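Local coordinates for membrane lipoprotein family protein (Aeropyrum pernix, PDB 4PEV), which probably serves as the solute-binding lipoprotein of an ABC importer, capturing nucleosides such as the adenosine bound here, at residues 168-173 and 203-208; 221-226 and 246-251; 238-243 and 263-268; 337-342 and 363-368. One frame throughout, in Å; residues are numbered along the deposited sequence. Where two conformers were deposited one is given.

Contact 1. Residues 168-173 and 203-208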
loop_
_atom_site.group_PDB
_atom_site.type_symbol
_atom_site.label_atom_id
_atom_site.label_comp_id
_atom_site.label_asym_id
_atom_site.label_seq_id
_atom_site.Cartn_x
_atom_site.Cartn_y
_atom_site.Cartn_z
ATOM N N ILE C 168 -5.701 8.571 -11.150
ATOM C CA ILE C 168 -6.848 9.224 -11.781
ATOM C C ILE C 168 -7.534 10.136 -10.784
ATOM O O ILE C 168 -7.822 11.283 -11.097
ATOM C CB ILE C 168 -7.860 8.189 -12.329
ATOM C CG1 ILE C 168 -7.339 7.579 -13.626
ATOM C CG2 ILE C 168 -9.220 8.807 -12.611
ATOM C CD1 ILE C 168 -7.969 6.241 -13.922
ATOM N N ILE C 169 -7.779 9.627 -9.583
ATOM C CA ILE C 169 -8.470 10.395 -8.547
ATOM C C ILE C 169 -7.707 11.664 -8.147
ATOM O O ILE C 169 -8.297 12.742 -8.003
ATOM C CB ILE C 169 -8.688 9.560 -7.270
ATOM C CG1 ILE C 169 -9.593 8.350 -7.545
ATOM C CG2 ILE C 169 -9.270 10.430 -6.148
ATOM C CD1 ILE C 169 -11.043 8.711 -7.796
ATOM N N ALA C 170 -6.403 11.526 -7.954
ATOM C CA ALA C 170 -5.597 12.621 -7.466
ATOM C C ALA C 170 -5.441 13.669 -8.551
ATOM O O ALA C 170 -5.428 14.856 -8.276
ATOM C CB ALA C 170 -4.243 12.107 -7.014
ATOM N N ALA C 171 -5.321 13.234 -9.793
ATOM C CA ALA C 171 -5.301 14.178 -10.899
ATOM C C ALA C 171 -6.592 14.968 -10.928
ATOM O O ALA C 171 -6.592 16.146 -11.265
ATOM C CB ALA C 171 -5.102 13.463 -12.229
ATOM N N ASP C 172 -7.687 14.313 -10.572
ATOM C CA ASP C 172 -8.996 14.934 -10.636
ATOM C C ASP C 172 -9.199 15.907 -9.505
ATOM O O ASP C 172 -9.758 16.982 -9.706
ATOM C CB ASP C 172 -10.102 13.883 -10.594
ATOM C CG ASP C 172 -11.484 14.496 -10.658
ATOM O OD1 ASP C 172 -11.826 15.153 -11.683
ATOM O OD2 ASP C 172 -12.229 14.318 -9.666
ATOM N N ILE C 173 -8.752 15.529 -8.315
ATOM C CA ILE C 173 -8.861 16.399 -7.151
ATOM C C ILE C 173 -7.988 17.624 -7.337
ATOM O O ILE C 173 -8.367 18.716 -6.940
ATOM C CB ILE C 173 -8.443 15.679 -5.869
ATOM C CG1 ILE C 173 -9.443 14.573 -5.538
ATOM C CG2 ILE C 173 -8.336 16.660 -4.708
ATOM C CD1 ILE C 173 -9.036 13.708 -4.356
ATOM N N ILE C 203 4.765 3.475 -11.093
ATOM C CA ILE C 203 4.274 3.280 -12.454
ATOM C C ILE C 203 2.760 3.409 -12.553
ATOM O O ILE C 203 2.263 4.038 -13.465
ATOM C CB ILE C 203 4.696 1.898 -12.998
ATOM C CG1 ILE C 203 6.176 1.925 -13.376
ATOM C CG2 ILE C 203 3.833 1.478 -14.184
ATOM C CD1 ILE C 203 6.745 0.552 -13.639
ATOM N N GLY C 204 2.031 2.797 -11.637
ATOM C CA GLY C 204 0.575 2.822 -11.707
ATOM C C GLY C 204 0.007 4.195 -11.416
ATOM O O GLY C 204 -0.997 4.596 -11.995
ATOM N N TYR C 205 0.659 4.918 -10.516
ATOM C CA TYR C 205 0.185 6.213 -10.081
ATOM C C TYR C 205 0.362 7.224 -11.198
ATOM O O TYR C 205 -0.556 7.973 -11.493
ATOM C CB TYR C 205 0.926 6.638 -8.805
ATOM C CG TYR C 205 0.450 7.930 -8.166
ATOM C CD1 TYR C 205 -0.892 8.116 -7.815
ATOM C CD2 TYR C 205 1.346 8.961 -7.886
ATOM C CE1 TYR C 205 -1.328 9.294 -7.214
ATOM C CE2 TYR C 205 0.918 10.142 -7.280
ATOM C CZ TYR C 205 -0.418 10.298 -6.948
ATOM O OH TYR C 205 -0.825 11.471 -6.365
ATOM N N LEU C 206 1.540 7.238 -11.810
ATOM C CA LEU C 206 1.820 8.103 -12.959
ATOM C C LEU C 206 0.946 7.743 -14.146
ATOM O O LEU C 206 0.399 8.613 -14.823
ATOM C CB LEU C 206 3.278 7.970 -13.382
ATOM C CG LEU C 206 3.798 8.888 -14.491
ATOM C CD1 LEU C 206 3.540 10.369 -14.236
ATOM C CD2 LEU C 206 5.286 8.640 -14.661
ATOM N N TYR C 207 0.818 6.449 -14.397
ATOM C CA TYR C 207 -0.071 5.987 -15.439
ATOM C C TYR C 207 -1.431 6.609 -15.251
ATOM O O TYR C 207 -1.974 7.192 -16.172
ATOM C CB TYR C 207 -0.200 4.463 -15.430
ATOM C CG TYR C 207 -1.119 3.960 -16.514
ATOM C CD1 TYR C 207 -2.483 3.908 -16.305
ATOM C CD2 TYR C 207 -0.629 3.561 -17.754
ATOM C CE1 TYR C 207 -3.339 3.464 -17.285
ATOM C CE2 TYR C 207 -1.488 3.108 -18.751
ATOM C CZ TYR C 207 -2.846 3.074 -18.502
ATOM O OH TYR C 207 -3.742 2.633 -19.441
ATOM N N GLY C 208 -1.977 6.467 -14.051
ATOM C CA GLY C 208 -3.320 6.952 -13.744
ATOM C C GLY C 208 -3.486 8.449 -13.910
ATOM O O GLY C 208 -4.547 8.909 -14.287
#
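Gly-208 and Ile-168 form the nearest CA pair of segments 168-173 and 203-208, 4.6 Å apart. At that spot helix 196-214 presents bare backbone, since Gly-208 has no side chain, and its carbonyl faces the flank of the isoleucine. Ile-168 CG1 lies 3.2 Å from Gly-208 O. Its first torsion of -76° sets CG1 anti to the carbonyl carbon and next to the backbone N, on the side from which the glycine oxygen arrives. Ile-168 CA meets the same oxygen at 3.4 Å, and the angle of 122° at the hydrogen marks this CA-H...O contact as well bent. The two helices flank strand 186-191 in sequence and pack on one face of the mixed sheet; helix 196-214 is the connection of a beta-alpha-beta crossover between the neighbouring parallel strands 186-191 and 222-226, as expected in a type I periplasmic-binding-protein lobe. Nearer that sheet, Tyr-205 makes the second point of contact. Its CG is anti to the backbone N (chi1 -175°), which carries the ring across to helix 159-181. There the methyl of Ala-170 approaches the phenol end obliquely: CB is 3.5 Å from Tyr-205 OH and 4.1 Å from Tyr-205 CE1. The hydroxyl is engaged, though weakly, by Gly-188 O of the strand beneath, and the ring also meets that of Tyr-252. Leu-380 and Leu-384 of helix 375-389 also touch Ile-168.

Contact 2. Residues 221-226 and 246-251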
loop_
_atom_site.group_PDB
_atom_site.type_symbol
_atom_site.label_atom_id
_atom_site.label_comp_id
_atom_site.label_asym_id
_atom_site.label_seq_id
_atom_site.Cartn_x
_atom_site.Cartn_y
_atom_site.Cartn_z
ATOM N N GLU C 221 0.575 17.880 -13.130
ATOM C CA GLU C 221 1.905 17.329 -12.886
ATOM C C GLU C 221 1.943 16.447 -11.648
ATOM O O GLU C 221 1.090 16.574 -10.776
ATOM C CB GLU C 221 2.903 18.450 -12.743
ATOM C CG GLU C 221 2.988 19.269 -14.007
ATOM C CD GLU C 221 4.113 20.279 -13.971
ATOM O OE1 GLU C 221 4.627 20.592 -12.868
ATOM O OE2 GLU C 221 4.477 20.764 -15.063
HETATM N N MSE C 222 2.928 15.549 -11.590
HETATM C CA MSE C 222 3.058 14.605 -10.481
HETATM C C MSE C 222 4.483 14.544 -10.001
HETATM O O MSE C 222 5.414 14.419 -10.786
HETATM C CB MSE C 222 2.588 13.204 -10.864
HETATM C CG MSE C 222 2.315 12.344 -9.620
HETATM SE SE MSE C 222 3.878 11.271 -9.002
HETATM C CE MSE C 222 3.848 9.895 -10.415
ATOM N N VAL C 223 4.650 14.627 -8.687
ATOM C CA VAL C 223 5.961 14.624 -8.062
ATOM C C VAL C 223 6.042 13.459 -7.107
ATOM O O VAL C 223 5.260 13.359 -6.157
ATOM C CB VAL C 223 6.217 15.920 -7.288
ATOM C CG1 VAL C 223 7.557 15.852 -6.547
ATOM C CG2 VAL C 223 6.150 17.103 -8.256
ATOM N N TRP C 224 7.000 12.583 -7.371
ATOM C CA TRP C 224 7.194 11.376 -6.600
ATOM C C TRP C 224 8.529 11.466 -5.893
ATOM O O TRP C 224 9.548 11.646 -6.539
ATOM C CB TRP C 224 7.186 10.193 -7.537
ATOM C CG TRP C 224 7.409 8.911 -6.877
ATOM C CD1 TRP C 224 8.602 8.393 -6.474
ATOM C CD2 TRP C 224 6.418 7.942 -6.554
ATOM N NE1 TRP C 224 8.416 7.149 -5.931
ATOM C CE2 TRP C 224 7.081 6.847 -5.963
ATOM C CE3 TRP C 224 5.030 7.895 -6.703
ATOM C CZ2 TRP C 224 6.406 5.714 -5.511
ATOM C CZ3 TRP C 224 4.359 6.768 -6.262
ATOM C CH2 TRP C 224 5.052 5.687 -5.673
ATOM N N THR C 225 8.513 11.344 -4.568
ATOM C CA THR C 225 9.724 11.390 -3.760
ATOM C C THR C 225 9.931 10.128 -2.913
ATOM O O THR C 225 9.134 9.823 -2.006
ATOM C CB THR C 225 9.707 12.612 -2.830
ATOM O OG1 THR C 225 9.339 13.766 -3.589
ATOM C CG2 THR C 225 11.084 12.830 -2.187
ATOM N N TYR C 226 11.009 9.402 -3.214
ATOM C CA TYR C 226 11.536 8.398 -2.302
ATOM C C TYR C 226 12.207 9.092 -1.119
ATOM O O TYR C 226 13.080 9.928 -1.309
ATOM C CB TYR C 226 12.540 7.510 -3.007
ATOM C CG TYR C 226 11.899 6.555 -3.970
ATOM C CD1 TYR C 226 11.052 5.536 -3.511
ATOM C CD2 TYR C 226 12.129 6.658 -5.337
ATOM C CE1 TYR C 226 10.461 4.644 -4.388
ATOM C CE2 TYR C 226 11.543 5.780 -6.223
ATOM C CZ TYR C 226 10.709 4.774 -5.754
ATOM O OH TYR C 226 10.126 3.898 -6.655
ATOM N N GLN C 246 6.398 23.486 -3.463
ATOM C CA GLN C 246 6.515 23.264 -4.914
ATOM C C GLN C 246 5.123 23.023 -5.575
ATOM O O GLN C 246 5.026 22.460 -6.676
ATOM C CB GLN C 246 7.420 22.054 -5.179
ATOM C CG GLN C 246 8.798 22.103 -4.522
ATOM C CD GLN C 246 9.387 20.709 -4.262
ATOM O OE1 GLN C 246 8.865 19.685 -4.722
ATOM N NE2 GLN C 246 10.475 20.673 -3.502
ATOM N N GLY C 247 4.049 23.413 -4.878
ATOM C CA GLY C 247 2.687 23.329 -5.404
ATOM C C GLY C 247 1.965 21.987 -5.345
ATOM O O GLY C 247 0.875 21.853 -5.924
ATOM N N VAL C 248 2.531 20.987 -4.663
ATOM C CA VAL C 248 1.826 19.713 -4.518
ATOM C C VAL C 248 0.682 19.926 -3.547
ATOM O O VAL C 248 0.878 20.475 -2.471
ATOM C CB VAL C 248 2.707 18.579 -3.986
ATOM C CG1 VAL C 248 1.891 17.299 -3.865
ATOM C CG2 VAL C 248 3.891 18.337 -4.905
ATOM N N ARG C 249 -0.511 19.498 -3.943
ATOM C CA ARG C 249 -1.713 19.677 -3.133
ATOM C C ARG C 249 -2.464 18.373 -2.833
ATOM O O ARG C 249 -3.324 18.338 -1.956
ATOM C CB ARG C 249 -2.644 20.667 -3.834
ATOM C CG ARG C 249 -2.133 22.101 -3.823
ATOM C CD ARG C 249 -2.283 22.742 -2.453
ATOM N NE ARG C 249 -2.047 24.183 -2.502
ATOM C CZ ARG C 249 -2.991 25.092 -2.696
ATOM N NH1 ARG C 249 -4.242 24.718 -2.864
ATOM N NH2 ARG C 249 -2.671 26.372 -2.721
ATOM N N VAL C 250 -2.148 17.309 -3.558
ATOM C CA VAL C 250 -2.737 16.016 -3.317
ATOM C C VAL C 250 -1.609 15.030 -3.090
ATOM O O VAL C 250 -0.703 14.915 -3.922
ATOM C CB VAL C 250 -3.565 15.577 -4.513
ATOM C CG1 VAL C 250 -4.279 14.267 -4.200
ATOM C CG2 VAL C 250 -4.552 16.679 -4.882
ATOM N N PHE C 251 -1.692 14.304 -1.977
ATOM C CA PHE C 251 -0.562 13.576 -1.419
ATOM C C PHE C 251 -0.846 12.105 -1.184
ATOM O O PHE C 251 -1.464 11.761 -0.176
ATOM C CB PHE C 251 -0.217 14.174 -0.070
ATOM C CG PHE C 251 0.572 15.422 -0.153
ATOM C CD1 PHE C 251 -0.059 16.638 -0.221
ATOM C CD2 PHE C 251 1.948 15.369 -0.148
ATOM C CE1 PHE C 251 0.663 17.802 -0.277
ATOM C CE2 PHE C 251 2.687 16.523 -0.221
ATOM C CZ PHE C 251 2.043 17.750 -0.284
#
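Val-223 and Val-248 are the nearest CA pair of the two segments, 7.5 Å apart, on strands 222-226 and 248-254, which run parallel but are not hydrogen-bonded to each other. Both valines direct their CB toward the opposite segment. One methyl does the bridging: Val-248 CG2 packs against the CB and CG2 side of Val-223, CB being nearest at 4.1 Å, with Val-223 CG1 farther off. CG2 reaches this place because the Val-248 chi1 of 180° sets it beside the backbone N and turns CG1 elsewhere. The Val-248 CG1 methyl lies instead over one face of the Phe-251 ring, 3.6 Å above its plane and offset toward the rim. Between the two strands runs strand 186-191; backbone bonds from Val-223 to Ala-187 and Ala-189 hold strand 222-226 at the edge of the sheet. These strands belong to the parallel part of a mixed sheet, in Rossmann-like alpha/beta topology, with helix 233-245 crossing over from one strand of this contact to the other. Gly-247, with positive phi, is the C-prime residue of the Schellman motif that ends this helix and leads into Val-248. Just before it, Gln-246 extends its amide toward Val-223, OE1 staying a loose 4.4 Å from Val-223 CG1. On the reverse face of the edge strand, Trp-224 stacks on His-202, and its NE1 sits 3.3 Å above the plane of the Tyr-226 ring.

Contact 3. Residues 238-243 and 263-268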
loop_
_atom_site.group_PDB
_atom_site.type_symbol
_atom_site.label_atom_id
_atom_site.label_comp_id
_atom_site.label_asym_id
_atom_site.label_seq_id
_atom_site.Cartn_x
_atom_site.Cartn_y
_atom_site.Cartn_z
ATOM N N THR C 238 8.815 16.448 6.765
ATOM C CA THR C 238 9.657 17.454 6.098
ATOM C C THR C 238 9.585 17.304 4.590
ATOM O O THR C 238 9.531 18.302 3.872
ATOM C CB THR C 238 11.150 17.409 6.501
ATOM O OG1 THR C 238 11.709 16.132 6.168
ATOM C CG2 THR C 238 11.328 17.675 7.972
ATOM N N THR C 239 9.593 16.070 4.104
ATOM C CA THR C 239 9.458 15.843 2.673
ATOM C C THR C 239 8.190 16.512 2.153
ATOM O O THR C 239 8.242 17.242 1.165
ATOM C CB THR C 239 9.407 14.347 2.313
ATOM O OG1 THR C 239 10.545 13.681 2.867
ATOM C CG2 THR C 239 9.390 14.161 0.789
ATOM N N ALA C 240 7.073 16.274 2.845
ATOM C CA ALA C 240 5.764 16.819 2.471
ATOM C C ALA C 240 5.721 18.331 2.527
ATOM O O ALA C 240 5.117 18.943 1.663
ATOM C CB ALA C 240 4.668 16.245 3.350
ATOM N N GLU C 241 6.348 18.933 3.536
ATOM C CA GLU C 241 6.369 20.398 3.665
ATOM C C GLU C 241 7.098 21.078 2.516
ATOM O O GLU C 241 6.692 22.152 2.071
ATOM C CB GLU C 241 7.044 20.819 4.959
ATOM C CG GLU C 241 6.207 20.628 6.203
ATOM C CD GLU C 241 7.038 20.693 7.475
ATOM O OE1 GLU C 241 8.271 20.931 7.399
ATOM O OE2 GLU C 241 6.453 20.488 8.561
ATOM N N GLN C 242 8.196 20.470 2.071
ATOM C CA GLN C 242 8.896 20.930 0.879
ATOM C C GLN C 242 7.966 20.882 -0.306
ATOM O O GLN C 242 7.806 21.885 -1.001
ATOM C CB GLN C 242 10.139 20.091 0.590
ATOM C CG GLN C 242 11.434 20.867 0.762
ATOM C CD GLN C 242 12.601 19.983 1.166
ATOM O OE1 GLN C 242 13.631 19.933 0.481
ATOM N NE2 GLN C 242 12.450 19.279 2.286
HETATM N N MSE C 243 7.332 19.726 -0.507
HETATM C CA MSE C 243 6.401 19.522 -1.630
HETATM C C MSE C 243 5.251 20.498 -1.681
HETATM O O MSE C 243 4.828 20.910 -2.751
HETATM C CB MSE C 243 5.877 18.096 -1.589
HETATM C CG MSE C 243 6.762 17.214 -2.452
HETATM SE SE MSE C 243 6.700 15.350 -1.823
HETATM C CE MSE C 243 4.990 14.723 -2.578
ATOM N N PHE C 263 0.737 12.879 6.480
ATOM C CA PHE C 263 -0.609 13.221 6.925
ATOM C C PHE C 263 -0.580 14.440 7.810
ATOM O O PHE C 263 -1.423 15.331 7.679
ATOM C CB PHE C 263 -1.233 12.110 7.755
ATOM C CG PHE C 263 -1.630 10.891 6.980
ATOM C CD1 PHE C 263 -1.965 10.956 5.637
ATOM C CD2 PHE C 263 -1.740 9.667 7.636
ATOM C CE1 PHE C 263 -2.352 9.809 4.956
ATOM C CE2 PHE C 263 -2.141 8.525 6.967
ATOM C CZ PHE C 263 -2.441 8.591 5.624
ATOM N N ASN C 264 0.378 14.472 8.725
ATOM C CA ASN C 264 0.474 15.587 9.645
ATOM C C ASN C 264 0.870 16.881 8.963
ATOM O O ASN C 264 0.448 17.934 9.383
ATOM C CB ASN C 264 1.402 15.252 10.797
ATOM C CG ASN C 264 0.855 14.137 11.662
ATOM O OD1 ASN C 264 -0.350 13.995 11.844
ATOM N ND2 ASN C 264 1.747 13.339 12.200
ATOM N N ALA C 265 1.644 16.799 7.892
ATOM C CA ALA C 265 2.039 17.981 7.141
ATOM C C ALA C 265 0.847 18.620 6.412
ATOM O O ALA C 265 0.737 19.862 6.340
ATOM C CB ALA C 265 3.133 17.620 6.150
ATOM N N VAL C 266 -0.032 17.765 5.885
ATOM C CA VAL C 266 -1.230 18.200 5.162
ATOM C C VAL C 266 -2.259 18.780 6.145
ATOM O O VAL C 266 -3.005 19.694 5.789
ATOM C CB VAL C 266 -1.833 17.037 4.310
ATOM C CG1 VAL C 266 -3.105 17.454 3.577
ATOM C CG2 VAL C 266 -0.807 16.518 3.317
ATOM N N LYS C 267 -2.293 18.275 7.381
ATOM C CA LYS C 267 -3.160 18.863 8.422
ATOM C C LYS C 267 -2.792 20.311 8.738
ATOM O O LYS C 267 -3.658 21.174 8.862
ATOM C CB LYS C 267 -3.081 18.069 9.723
ATOM C CG LYS C 267 -3.698 16.687 9.661
ATOM C CD LYS C 267 -4.247 16.233 11.002
ATOM C CE LYS C 267 -3.146 15.901 11.994
ATOM N NZ LYS C 267 -3.583 16.246 13.383
ATOM N N GLU C 268 -1.496 20.570 8.864
ATOM C CA GLU C 268 -1.023 21.857 9.344
ATOM C C GLU C 268 -1.180 22.833 8.186
ATOM O O GLU C 268 -1.506 23.979 8.403
ATOM C CB GLU C 268 0.401 21.766 9.964
ATOM C CG GLU C 268 0.710 20.362 10.535
ATOM C CD GLU C 268 1.485 20.252 11.862
ATOM O OE1 GLU C 268 1.229 19.251 12.595
ATOM O OE2 GLU C 268 2.361 21.102 12.162
#
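Ala-240 and Ala-265 join two successive helices of the alternating alpha/beta lobe: helix 233-245 leads into strand 248-254, which leads into helix 258-271, and both helices lie on one face of the sheet. The apolar contact consists mainly of two methyls touching, that of Ala-240 coming in at a slant. Each CB is directed toward the partner helix, and Ala-240 CB is 3.5 Å from Ala-265 CB; with such small side chains, the CA atoms of Glu-241 and Ala-265 can stand only 6.1 Å apart. Phe-251 of the sheet lies below, touched by Ala-240 and by Val-266. A second, looser contact comes from the aliphatic part of Glu-241, whose CG passes 4.3 Å from Ala-265 CB at the outer margin of the pair. Electrostatics follow at this outer surface. The carboxylates of Glu-241 and Glu-268 are near each other without touching, though the position of the Glu-268 side chain is doubtful. Polar bonding within helix 233-245 is supplementary: besides its regular backbone bond, Thr-238 O receives a weak one from Gln-242 NE2, 3.5 Å away with an angle of 151° at the hydrogen.

Contact 4. Residues 337-342 and 363-368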
loop_
_atom_site.group_PDB
_atom_site.type_symbol
_atom_site.label_atom_id
_atom_site.label_comp_id
_atom_site.label_asym_id
_atom_site.label_seq_id
_atom_site.Cartn_x
_atom_site.Cartn_y
_atom_site.Cartn_z
ATOM N N GLU C 337 -18.221 0.959 4.144
ATOM C CA GLU C 337 -18.128 -0.057 5.183
ATOM C C GLU C 337 -16.681 -0.279 5.638
ATOM O O GLU C 337 -16.418 -0.425 6.834
ATOM C CB GLU C 337 -18.799 -1.365 4.731
ATOM C CG GLU C 337 -17.913 -2.361 4.005
ATOM C CD GLU C 337 -18.523 -3.752 3.977
ATOM O OE1 GLU C 337 -19.662 -3.891 3.473
ATOM O OE2 GLU C 337 -17.865 -4.704 4.459
ATOM N N ILE C 338 -15.755 -0.263 4.682
ATOM C CA ILE C 338 -14.327 -0.463 4.956
ATOM C C ILE C 338 -13.822 0.700 5.837
ATOM O O ILE C 338 -13.066 0.495 6.783
ATOM C CB ILE C 338 -13.459 -0.537 3.666
ATOM C CG1 ILE C 338 -14.098 -1.390 2.543
ATOM C CG2 ILE C 338 -12.074 -1.061 3.999
ATOM C CD1 ILE C 338 -13.744 -2.868 2.516
ATOM N N ILE C 339 -14.273 1.912 5.522
ATOM C CA ILE C 339 -13.919 3.107 6.281
ATOM C C ILE C 339 -14.381 3.007 7.725
ATOM O O ILE C 339 -13.625 3.329 8.645
ATOM C CB ILE C 339 -14.531 4.378 5.651
ATOM C CG1 ILE C 339 -13.834 4.692 4.336
ATOM C CG2 ILE C 339 -14.386 5.588 6.565
ATOM C CD1 ILE C 339 -14.581 5.679 3.473
ATOM N N ARG C 340 -15.623 2.563 7.909
ATOM C CA ARG C 340 -16.199 2.444 9.240
ATOM C C ARG C 340 -15.526 1.298 10.000
ATOM O O ARG C 340 -15.295 1.409 11.190
ATOM C CB ARG C 340 -17.720 2.237 9.165
ATOM C CG ARG C 340 -18.427 2.314 10.522
ATOM C CD ARG C 340 -19.953 2.205 10.438
ATOM N NE ARG C 340 -20.431 1.752 9.123
ATOM C CZ ARG C 340 -21.121 2.493 8.245
ATOM N NH1 ARG C 340 -21.454 3.756 8.520
ATOM N NH2 ARG C 340 -21.497 1.965 7.075
ATOM N N TYR C 341 -15.190 0.214 9.312
ATOM C CA TYR C 341 -14.557 -0.938 9.961
ATOM C C TYR C 341 -13.236 -0.610 10.653
ATOM O O TYR C 341 -12.989 -1.032 11.794
ATOM C CB TYR C 341 -14.319 -2.026 8.931
ATOM C CG TYR C 341 -13.491 -3.185 9.409
ATOM C CD1 TYR C 341 -14.054 -4.202 10.176
ATOM C CD2 TYR C 341 -12.154 -3.296 9.047
ATOM C CE1 TYR C 341 -13.296 -5.290 10.589
ATOM C CE2 TYR C 341 -11.390 -4.376 9.443
ATOM C CZ TYR C 341 -11.959 -5.367 10.217
ATOM O OH TYR C 341 -11.183 -6.435 10.605
ATOM N N PHE C 342 -12.388 0.137 9.949
ATOM C CA PHE C 342 -11.089 0.528 10.489
ATOM C C PHE C 342 -11.251 1.619 11.483
ATOM O O PHE C 342 -10.464 1.718 12.406
ATOM C CB PHE C 342 -10.134 0.953 9.384
ATOM C CG PHE C 342 -9.609 -0.200 8.612
ATOM C CD1 PHE C 342 -8.629 -1.003 9.158
ATOM C CD2 PHE C 342 -10.143 -0.523 7.377
ATOM C CE1 PHE C 342 -8.163 -2.101 8.468
ATOM C CE2 PHE C 342 -9.680 -1.616 6.670
ATOM C CZ PHE C 342 -8.684 -2.409 7.218
ATOM N N GLU C 363 -19.372 10.027 7.516
ATOM C CA GLU C 363 -20.126 11.203 7.053
ATOM C C GLU C 363 -19.198 12.263 6.465
ATOM O O GLU C 363 -19.485 12.829 5.406
ATOM C CB GLU C 363 -20.959 11.814 8.181
ATOM C CG GLU C 363 -22.181 10.989 8.565
ATOM C CD GLU C 363 -22.786 11.417 9.900
ATOM O OE1 GLU C 363 -22.464 12.534 10.390
ATOM O OE2 GLU C 363 -23.574 10.622 10.467
ATOM N N ILE C 364 -18.077 12.501 7.144
ATOM C CA ILE C 364 -17.145 13.536 6.732
ATOM C C ILE C 364 -16.401 13.186 5.454
ATOM O O ILE C 364 -16.180 14.055 4.629
ATOM C CB ILE C 364 -16.108 13.864 7.820
ATOM C CG1 ILE C 364 -16.795 14.365 9.096
ATOM C CG2 ILE C 364 -15.113 14.906 7.303
ATOM C CD1 ILE C 364 -15.840 14.638 10.236
ATOM N N VAL C 365 -16.002 11.939 5.273
ATOM C CA VAL C 365 -15.268 11.593 4.063
ATOM C C VAL C 365 -16.201 11.696 2.860
ATOM O O VAL C 365 -15.829 12.249 1.824
ATOM C CB VAL C 365 -14.656 10.178 4.113
ATOM C CG1 VAL C 365 -13.946 9.861 2.804
ATOM C CG2 VAL C 365 -13.691 10.032 5.283
HETATM N N MSE C 366 -17.417 11.177 3.006
HETATM C CA MSE C 366 -18.390 11.160 1.910
HETATM C C MSE C 366 -18.778 12.558 1.552
HETATM O O MSE C 366 -19.101 12.847 0.396
HETATM C CB MSE C 366 -19.660 10.414 2.305
HETATM C CG MSE C 366 -19.440 8.931 2.598
HETATM SE SE MSE C 366 -18.529 8.008 1.105
HETATM C CE MSE C 366 -17.518 6.619 2.069
ATOM N N SER C 367 -18.752 13.438 2.542
ATOM C CA SER C 367 -19.020 14.841 2.323
ATOM C C SER C 367 -17.975 15.421 1.392
ATOM O O SER C 367 -18.322 16.110 0.447
ATOM C CB SER C 367 -19.008 15.584 3.658
ATOM O OG SER C 367 -19.401 16.921 3.506
ATOM N N GLN C 368 -16.707 15.101 1.638
ATOM C CA GLN C 368 -15.568 15.659 0.870
ATOM C C GLN C 368 -15.386 15.050 -0.530
ATOM O O GLN C 368 -14.887 15.706 -1.443
ATOM C CB GLN C 368 -14.267 15.481 1.655
ATOM C CG GLN C 368 -14.260 16.166 3.018
ATOM C CD GLN C 368 -13.875 17.629 2.937
ATOM O OE1 GLN C 368 -14.648 18.475 2.501
ATOM N NE2 GLN C 368 -12.665 17.931 3.350
#
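Just beyond Ile-339, the residue of helix 336-348 that meets Val-365 and Met-366, the flat groups are the rings of Phe-342 and Tyr-341. One face of the Phe-342 ring has Tyr-341 CD2 over its centre, 3.7 Å above the plane, and Ile-338 CG2 lies in plane at its edge; Phe-342 CD2 in turn sits at the edge of the Tyr-341 ring. Neither ring takes part in joining the segments. That falls to Ile-339, which points toward helix 358-372 and whose CD1 makes its contacts with segment 363-368. Ile-339 CD1 and the CE of Met-366, a selenomethionine, approach tip to tip at 3.4 Å. The Met-366 chain starts off to the side and bends at chi2 (-54°) and again at chi3, bringing its end round to the isoleucine. The same CD1 stands 4.3 Å from Val-365 CG1, so it touches two neighbouring side chains of that helix. Nearby, Arg-340 ties the two helices by a salt bridge to Glu-359. These consecutive helices sit on the mixed-sheet lobe, Gln-368 touching strand 293-299, with helix 336-348 also touching helix 69-84 of the all-parallel-sheet lobe, consistent with the two-lobed fold of type I periplasmic binding proteins.

Contacts 1, 2 and 3 form a continuous layered section through the mixed-sheet lobe. Contacts 1 and 3 lie on opposite faces of the sheet, about 20 Å between centres, with contact 2 between them, about 11 Å from each. Tyr-205 CE2 packs 3.5 Å from Met-222 CG, and Ala-170 CB 3.5 Å from Val-250 CG1; on the other face, Phe-251 CD1 packs 3.6 Å from Val-266 CG2. The segments of contacts 2 and 3 alternate along the chain, and Val-248 N probably bonds to Met-243 O. Contact 4 stands apart, at least 21 Å from the others between centres. All four lie away from the annotated adenosine-binding residues, although the Tyr-205 side chain comes within about 11 Å of the bound adenosine.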